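Local atomic coordinates of extracellular ligand-binding receptor (Rhodopseudomonas palustris, PDB entry 3SG0), a protein that probably serves as the solute-binding component of a transport system, capturing aromatic acids such as benzoylformate (phenylglyoxylate). Residues A[144-149]-A[369-374]; A[26-31]-A[61-66]; A[213-218]-A[237-242]. One frame throughout, in Å; residues are numbered along the deposited sequence.

Interaction 1 (A[144-149]-A[369-374])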
# COMPACT_ATOMS: atom_id res chain seq x y z
N ASP A 144 2.20 -8.66 6.55
CA ASP A 144 2.81 -9.83 7.18
C ASP A 144 3.72 -10.60 6.22
O ASP A 144 4.75 -11.14 6.63
CB ASP A 144 1.79 -10.73 7.91
CG ASP A 144 0.68 -11.25 7.02
OD1 ASP A 144 0.40 -10.69 5.95
OD2 ASP A 144 0.04 -12.26 7.41
N ILE A 145 3.35 -10.63 4.94
CA ILE A 145 4.19 -11.25 3.92
C ILE A 145 5.53 -10.53 3.83
O ILE A 145 6.59 -11.15 3.79
CB ILE A 145 3.50 -11.21 2.54
CG1 ILE A 145 2.19 -12.01 2.57
CG2 ILE A 145 4.43 -11.73 1.45
CD1 ILE A 145 1.30 -11.77 1.35
N MSE A 146 5.47 -9.21 3.80
CA MSE A 146 6.67 -8.40 3.69
C MSE A 146 7.52 -8.50 4.96
O MSE A 146 8.75 -8.58 4.88
CB MSE A 146 6.31 -6.95 3.39
CG MSE A 146 5.57 -6.77 2.07
SE MSE A 146 6.66 -7.31 0.53
CE MSE A 146 5.32 -7.40 -0.86
N ALA A 147 6.87 -8.48 6.12
CA ALA A 147 7.58 -8.57 7.39
C ALA A 147 8.31 -9.91 7.51
O ALA A 147 9.44 -9.97 8.00
CB ALA A 147 6.61 -8.39 8.54
N GLU A 148 7.68 -10.99 7.06
CA GLU A 148 8.34 -12.29 7.09
C GLU A 148 9.57 -12.29 6.18
O GLU A 148 10.63 -12.79 6.57
CB GLU A 148 7.38 -13.41 6.69
CG GLU A 148 6.26 -13.67 7.69
CD GLU A 148 6.75 -14.31 8.98
OE1 GLU A 148 7.94 -14.66 9.07
OE2 GLU A 148 5.93 -14.47 9.91
N ALA A 149 9.44 -11.71 5.00
CA ALA A 149 10.54 -11.69 4.04
C ALA A 149 11.72 -10.84 4.53
O ALA A 149 12.88 -11.24 4.41
CB ALA A 149 10.06 -11.21 2.68
N GLU A 369 4.52 -15.42 -0.68
CA GLU A 369 5.90 -14.97 -0.55
C GLU A 369 6.55 -14.66 -1.89
O GLU A 369 7.57 -13.97 -1.94
CB GLU A 369 6.74 -16.02 0.20
CG GLU A 369 7.03 -17.30 -0.58
CD GLU A 369 5.86 -18.26 -0.65
OE1 GLU A 369 4.85 -18.06 0.07
OE2 GLU A 369 5.96 -19.25 -1.42
N ARG A 370 5.98 -15.14 -2.99
CA ARG A 370 6.54 -14.85 -4.30
C ARG A 370 6.41 -13.38 -4.66
O ARG A 370 7.08 -12.91 -5.58
CB ARG A 370 5.92 -15.74 -5.36
CG ARG A 370 6.22 -17.20 -5.08
CD ARG A 370 5.53 -18.18 -6.00
NE ARG A 370 5.71 -19.54 -5.50
CZ ARG A 370 5.16 -20.62 -6.05
NH1 ARG A 370 4.39 -20.50 -7.12
NH2 ARG A 370 5.38 -21.82 -5.53
N SER A 371 5.57 -12.65 -3.94
CA SER A 371 5.31 -11.23 -4.15
C SER A 371 6.30 -10.33 -3.44
O SER A 371 6.29 -9.12 -3.63
CB SER A 371 3.89 -10.86 -3.66
OG SER A 371 3.80 -10.81 -2.24
N ALA A 372 7.11 -10.90 -2.55
CA ALA A 372 8.04 -10.09 -1.75
C ALA A 372 9.37 -9.99 -2.47
O ALA A 372 10.07 -10.99 -2.67
CB ALA A 372 8.23 -10.69 -0.36
N PHE A 373 9.72 -8.78 -2.89
CA PHE A 373 11.01 -8.51 -3.52
C PHE A 373 11.85 -7.63 -2.61
O PHE A 373 11.38 -6.62 -2.10
CB PHE A 373 10.82 -7.82 -4.87
CG PHE A 373 10.14 -8.68 -5.90
CD1 PHE A 373 10.88 -9.49 -6.74
CD2 PHE A 373 8.76 -8.70 -6.00
CE1 PHE A 373 10.25 -10.30 -7.68
CE2 PHE A 373 8.13 -9.51 -6.93
CZ PHE A 373 8.88 -10.30 -7.77
N LEU A 374 13.10 -8.02 -2.37
CA LEU A 374 13.99 -7.20 -1.56
C LEU A 374 14.52 -6.05 -2.40
O LEU A 374 15.13 -6.27 -3.45
CB LEU A 374 15.12 -8.04 -0.98
CG LEU A 374 14.70 -8.99 0.14
CD1 LEU A 374 15.83 -9.95 0.48
CD2 LEU A 374 14.27 -8.22 1.38
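M146, a selenomethionine, reaches across from its helix to the backbone of S371 and A372. Its CB leaves the helix without pointing at the other segment, and CG lies anti to the carbonyl carbon (chi1 -61°). A bend at chi2 (-63°) then brings SE to the methyl of A372, with SE to CB at 3.8 Å. Beyond it, CE ends 3.4 Å from the carbonyl O of S371, a van der Waals contact with a polar atom rather than a bond. Bound benzoylformate lies about 8 Å from the M146 side chain. The same A372 methyl meets A149 one helical turn further on, CB to CB at 3.6 Å, and lies 4.3 Å from I145 CG2. That branch of I145 also touches the CA of E369. S371 OG hydrogen-bonds to D368 O, and what crosses the contact is mainly van der Waals packing around the A372 methyl. One face of helix 143-156 thus rests on the 3-10 turn 369-371 and the residue that follows it, just before strand 373-378. M146 also touches Y175 of helix 170-186, while L374, in strand 373-378, leans on I150 and Y153 further along helix 143-156.

Interaction 2 (A[26-31]-A[61-66])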
# COMPACT_ATOMS: atom_id res chain seq x y z
N ALA A 26 -28.09 5.39 -15.14
CA ALA A 26 -26.79 5.77 -14.58
C ALA A 26 -25.65 5.08 -15.31
O ALA A 26 -25.75 3.91 -15.68
CB ALA A 26 -26.74 5.46 -13.09
N GLU A 27 -24.56 5.81 -15.51
CA GLU A 27 -23.32 5.23 -16.02
C GLU A 27 -22.65 4.53 -14.85
O GLU A 27 -23.19 4.55 -13.74
CB GLU A 27 -22.41 6.33 -16.57
CG GLU A 27 -21.72 7.20 -15.52
CD GLU A 27 -22.53 8.42 -15.09
OE1 GLU A 27 -21.91 9.43 -14.69
OE2 GLU A 27 -23.78 8.37 -15.16
N ILE A 28 -21.49 3.93 -15.07
CA ILE A 28 -20.74 3.33 -13.97
C ILE A 28 -20.08 4.45 -13.17
O ILE A 28 -19.52 5.38 -13.74
CB ILE A 28 -19.69 2.35 -14.49
CG1 ILE A 28 -20.38 1.18 -15.20
CG2 ILE A 28 -18.82 1.85 -13.36
CD1 ILE A 28 -19.43 0.26 -15.95
N LYS A 29 -20.17 4.37 -11.85
CA LYS A 29 -19.62 5.41 -10.98
C LYS A 29 -18.67 4.82 -9.97
O LYS A 29 -18.99 3.83 -9.31
CB LYS A 29 -20.75 6.15 -10.26
CG LYS A 29 -21.69 6.89 -11.18
CD LYS A 29 -22.77 7.58 -10.37
CE LYS A 29 -23.64 8.46 -11.24
NZ LYS A 29 -24.55 9.31 -10.40
N ILE A 30 -17.49 5.41 -9.87
CA ILE A 30 -16.44 4.91 -8.98
C ILE A 30 -16.10 6.04 -8.02
O ILE A 30 -15.75 7.14 -8.46
CB ILE A 30 -15.18 4.54 -9.77
CG1 ILE A 30 -15.48 3.55 -10.90
CG2 ILE A 30 -14.09 4.03 -8.84
CD1 ILE A 30 -15.90 2.19 -10.45
N GLY A 31 -16.20 5.78 -6.72
CA GLY A 31 -15.83 6.77 -5.72
C GLY A 31 -14.46 6.47 -5.16
O GLY A 31 -14.13 5.31 -4.93
N GLU A 61 -19.74 0.94 -21.35
CA GLU A 61 -20.41 1.92 -20.51
C GLU A 61 -19.45 3.03 -20.12
O GLU A 61 -18.26 2.78 -19.87
CB GLU A 61 -20.92 1.26 -19.23
CG GLU A 61 -22.00 0.22 -19.44
CD GLU A 61 -23.34 0.84 -19.78
OE1 GLU A 61 -23.64 1.94 -19.27
OE2 GLU A 61 -24.09 0.23 -20.57
N LYS A 62 -19.97 4.25 -20.04
CA LYS A 62 -19.18 5.36 -19.52
C LYS A 62 -18.89 5.13 -18.04
O LYS A 62 -19.71 4.57 -17.32
CB LYS A 62 -19.92 6.69 -19.71
CG LYS A 62 -19.11 7.90 -19.27
CD LYS A 62 -19.83 9.21 -19.55
CE LYS A 62 -20.97 9.46 -18.57
NZ LYS A 62 -21.49 10.85 -18.68
N VAL A 63 -17.71 5.57 -17.61
CA VAL A 63 -17.31 5.48 -16.22
C VAL A 63 -16.97 6.89 -15.74
O VAL A 63 -16.21 7.60 -16.40
CB VAL A 63 -16.07 4.59 -16.05
CG1 VAL A 63 -15.68 4.47 -14.57
CG2 VAL A 63 -16.32 3.21 -16.64
N THR A 64 -17.54 7.28 -14.61
CA THR A 64 -17.27 8.57 -14.00
C THR A 64 -16.62 8.34 -12.64
O THR A 64 -17.09 7.51 -11.85
CB THR A 64 -18.57 9.35 -13.79
OG1 THR A 64 -19.21 9.56 -15.06
CG2 THR A 64 -18.29 10.70 -13.14
N TYR A 65 -15.55 9.08 -12.36
CA TYR A 65 -14.81 8.98 -11.11
C TYR A 65 -15.11 10.18 -10.23
O TYR A 65 -15.15 11.32 -10.72
CB TYR A 65 -13.31 8.90 -11.39
CG TYR A 65 -12.96 7.71 -12.24
CD1 TYR A 65 -12.74 6.47 -11.66
CD2 TYR A 65 -12.87 7.81 -13.62
CE1 TYR A 65 -12.43 5.36 -12.42
CE2 TYR A 65 -12.56 6.70 -14.40
CZ TYR A 65 -12.35 5.48 -13.79
OH TYR A 65 -12.04 4.37 -14.54
N PHE A 66 -15.30 9.93 -8.94
CA PHE A 66 -15.54 10.98 -7.96
C PHE A 66 -14.48 10.85 -6.89
O PHE A 66 -14.57 9.96 -6.04
CB PHE A 66 -16.91 10.78 -7.33
CG PHE A 66 -18.04 10.82 -8.31
CD1 PHE A 66 -18.72 12.01 -8.55
CD2 PHE A 66 -18.42 9.69 -9.01
CE1 PHE A 66 -19.76 12.06 -9.46
CE2 PHE A 66 -19.46 9.74 -9.93
CZ PHE A 66 -20.13 10.93 -10.15
O HOH W 1 -25.92 2.96 -18.26
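I30, E27 and I28 carry much of this parallel strand pairing, joined by F66 from the neighbouring strand. I30 lies beside Y65, both side chains pointing the same way, with I30 CB 3.6 Å from Y65 CD1; its CG1 meets V63 CG1 at 3.8 Å. I28, on the same face, sets CD1 against E61 CB at 3.7 Å. On the other face the F66 ring turns its edge to K29 CG, 3.8 Å from CE2. E27 precedes the regular strand: chi1 (74°) sets CG between the backbone N and the carbonyl carbon, the chain bends at chi2, and OE1 meets T64, whose OG1 donates to its anti lone pair at 2.7 Å. K62, in the conformer described, brings its ammonium near this carboxylate without forming a salt bridge. An alanine at E27 would probably leave the T64 hydroxyl without this acceptor. Four backbone bonds, such as T64 N to I28 O at 2.9 Å, fix the register. Strand 28-34 sits between 61-69 and 92-94 in the sheet; helix 306-328 packs on the face bearing I28 and I30, through I322 and M315.

Interaction 3 (A[213-218]-A[237-242])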
# COMPACT_ATOMS: atom_id res chain seq x y z
N THR A 213 20.79 0.75 23.23
CA THR A 213 20.78 -0.72 23.23
C THR A 213 21.90 -1.32 22.37
O THR A 213 22.07 -2.53 22.34
CB THR A 213 19.42 -1.32 22.77
OG1 THR A 213 19.20 -1.08 21.37
CG2 THR A 213 18.27 -0.76 23.59
N LYS A 214 22.64 -0.45 21.69
CA LYS A 214 23.76 -0.88 20.85
C LYS A 214 23.39 -2.04 19.92
O LYS A 214 23.99 -3.11 19.97
CB LYS A 214 24.98 -1.24 21.70
CG LYS A 214 25.57 -0.05 22.45
CD LYS A 214 26.84 -0.42 23.19
CE LYS A 214 27.47 0.81 23.84
NZ LYS A 214 28.72 0.48 24.58
N PRO A 215 22.38 -1.82 19.07
CA PRO A 215 21.95 -2.87 18.15
C PRO A 215 22.86 -2.98 16.93
O PRO A 215 23.61 -2.05 16.64
CB PRO A 215 20.56 -2.38 17.72
CG PRO A 215 20.70 -0.90 17.73
CD PRO A 215 21.59 -0.59 18.91
N ASP A 216 22.76 -4.10 16.23
CA ASP A 216 23.48 -4.30 14.98
C ASP A 216 22.79 -3.58 13.82
O ASP A 216 23.44 -3.12 12.87
CB ASP A 216 23.59 -5.79 14.67
CG ASP A 216 24.26 -6.56 15.79
OD1 ASP A 216 25.37 -6.16 16.22
OD2 ASP A 216 23.68 -7.56 16.26
N ALA A 217 21.47 -3.49 13.90
CA ALA A 217 20.66 -2.90 12.84
C ALA A 217 19.43 -2.30 13.49
O ALA A 217 19.13 -2.59 14.64
CB ALA A 217 20.26 -3.95 11.82
N VAL A 218 18.73 -1.45 12.74
CA VAL A 218 17.47 -0.90 13.21
C VAL A 218 16.41 -1.06 12.13
O VAL A 218 16.66 -0.80 10.95
CB VAL A 218 17.60 0.59 13.60
CG1 VAL A 218 16.26 1.15 14.03
CG2 VAL A 218 18.62 0.75 14.72
N ARG A 237 22.85 10.91 14.89
CA ARG A 237 23.27 10.58 16.25
C ARG A 237 24.30 9.44 16.30
O ARG A 237 24.58 8.90 17.37
CB ARG A 237 22.07 10.30 17.15
CG ARG A 237 21.12 11.49 17.22
CD ARG A 237 20.47 11.65 18.58
NE ARG A 237 19.86 12.98 18.70
CZ ARG A 237 20.33 13.96 19.46
NH1 ARG A 237 19.71 15.13 19.50
NH2 ARG A 237 21.42 13.77 20.20
N GLY A 238 24.85 9.10 15.14
CA GLY A 238 26.03 8.25 15.09
C GLY A 238 25.81 6.79 14.77
O GLY A 238 26.77 6.02 14.73
N PHE A 239 24.57 6.38 14.54
CA PHE A 239 24.33 4.99 14.23
C PHE A 239 24.84 4.67 12.82
O PHE A 239 24.44 5.31 11.85
CB PHE A 239 22.86 4.61 14.36
CG PHE A 239 22.62 3.15 14.17
CD1 PHE A 239 23.06 2.25 15.13
CD2 PHE A 239 21.99 2.67 13.04
CE1 PHE A 239 22.87 0.90 14.97
CE2 PHE A 239 21.79 1.31 12.88
CZ PHE A 239 22.23 0.43 13.85
N LYS A 240 25.72 3.68 12.73
CA LYS A 240 26.36 3.36 11.46
C LYS A 240 25.90 2.02 10.88
O LYS A 240 26.25 1.67 9.75
CB LYS A 240 27.88 3.37 11.61
CG LYS A 240 28.44 4.71 12.07
CD LYS A 240 29.39 5.30 11.04
CE LYS A 240 29.99 6.61 11.51
NZ LYS A 240 28.95 7.67 11.69
N GLY A 241 25.11 1.27 11.65
CA GLY A 241 24.67 -0.05 11.21
C GLY A 241 23.60 -0.03 10.14
O GLY A 241 23.16 1.03 9.68
N ALA A 242 23.17 -1.21 9.72
CA ALA A 242 22.15 -1.33 8.69
C ALA A 242 20.80 -0.81 9.18
O ALA A 242 20.42 -1.03 10.33
CB ALA A 242 22.01 -2.78 8.26
O HOH W 2 24.95 -3.41 10.30
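The F239 ring is wedged between V218 on one face and the backbone of its own loop on the other. V218 CG2 sits 3.6 Å above the plane, shifted toward the rim, in a CH-pi contact 4.0 Å from the ring centroid and 26° off the normal. Over the centre of the opposite face lies G241 N. The edge is lined by backbone: P215 O approaches CE1 at 3.5 Å, and A217 N and A242 O also lie at the rim in the ring plane. The CB of F239 points toward 213-218, and CG lies anti to the backbone N (chi1 -174°). P215 adds its own ring carbon, CG, against CE1, while A217 CA faces CZ.

Beside the ring the two backbones join: V218 N donates to A242 O at 3.0 Å, with an N-H...O angle of 157°. A217 CA also lies close to that oxygen. The methyls of A217 and A242 are 4.1 Å apart, CB to CB. D216 O, 3.7 Å from A242 N, makes no direct bond with it; a water bridges the two, donating to the oxygen and accepting from the nitrogen.

G238, with positive phi, closes helix 228-236 in a Schellman motif, so F239 enters the contact directly from a helix end. R235 of that helix also reaches F239 O and G241 O with NH1. The contact thus lies at the start of neighbouring parallel strands 217-221 and 242-244, joined through helix 228-236 in a beta-alpha-beta crossover; V218 also packs on I210 of helix 204-212.

Along the chain interaction 2 closes first; interaction 1 then opens at 144-149 and closes at 369-374, with interaction 3 nested in the loop between. Interactions 2 and 3 lie on opposite sides of the chain's centre, their own centres 51 Å apart, and belong to separate sheets: the mixed one containing 28-34 and 61-69, and the parallel one ending in 242-244. This matches the two-lobed architecture of periplasmic binding proteins. Interaction 1 lies between, 35 Å from interaction 2 and 24 Å from interaction 3, centre to centre, and comes nearest the bound ligand. None touches another: interactions 2 and 3 join neighbouring strands in distant sheets, and interaction 1 packs helix 143-156 against the residues leading into strand 373-378.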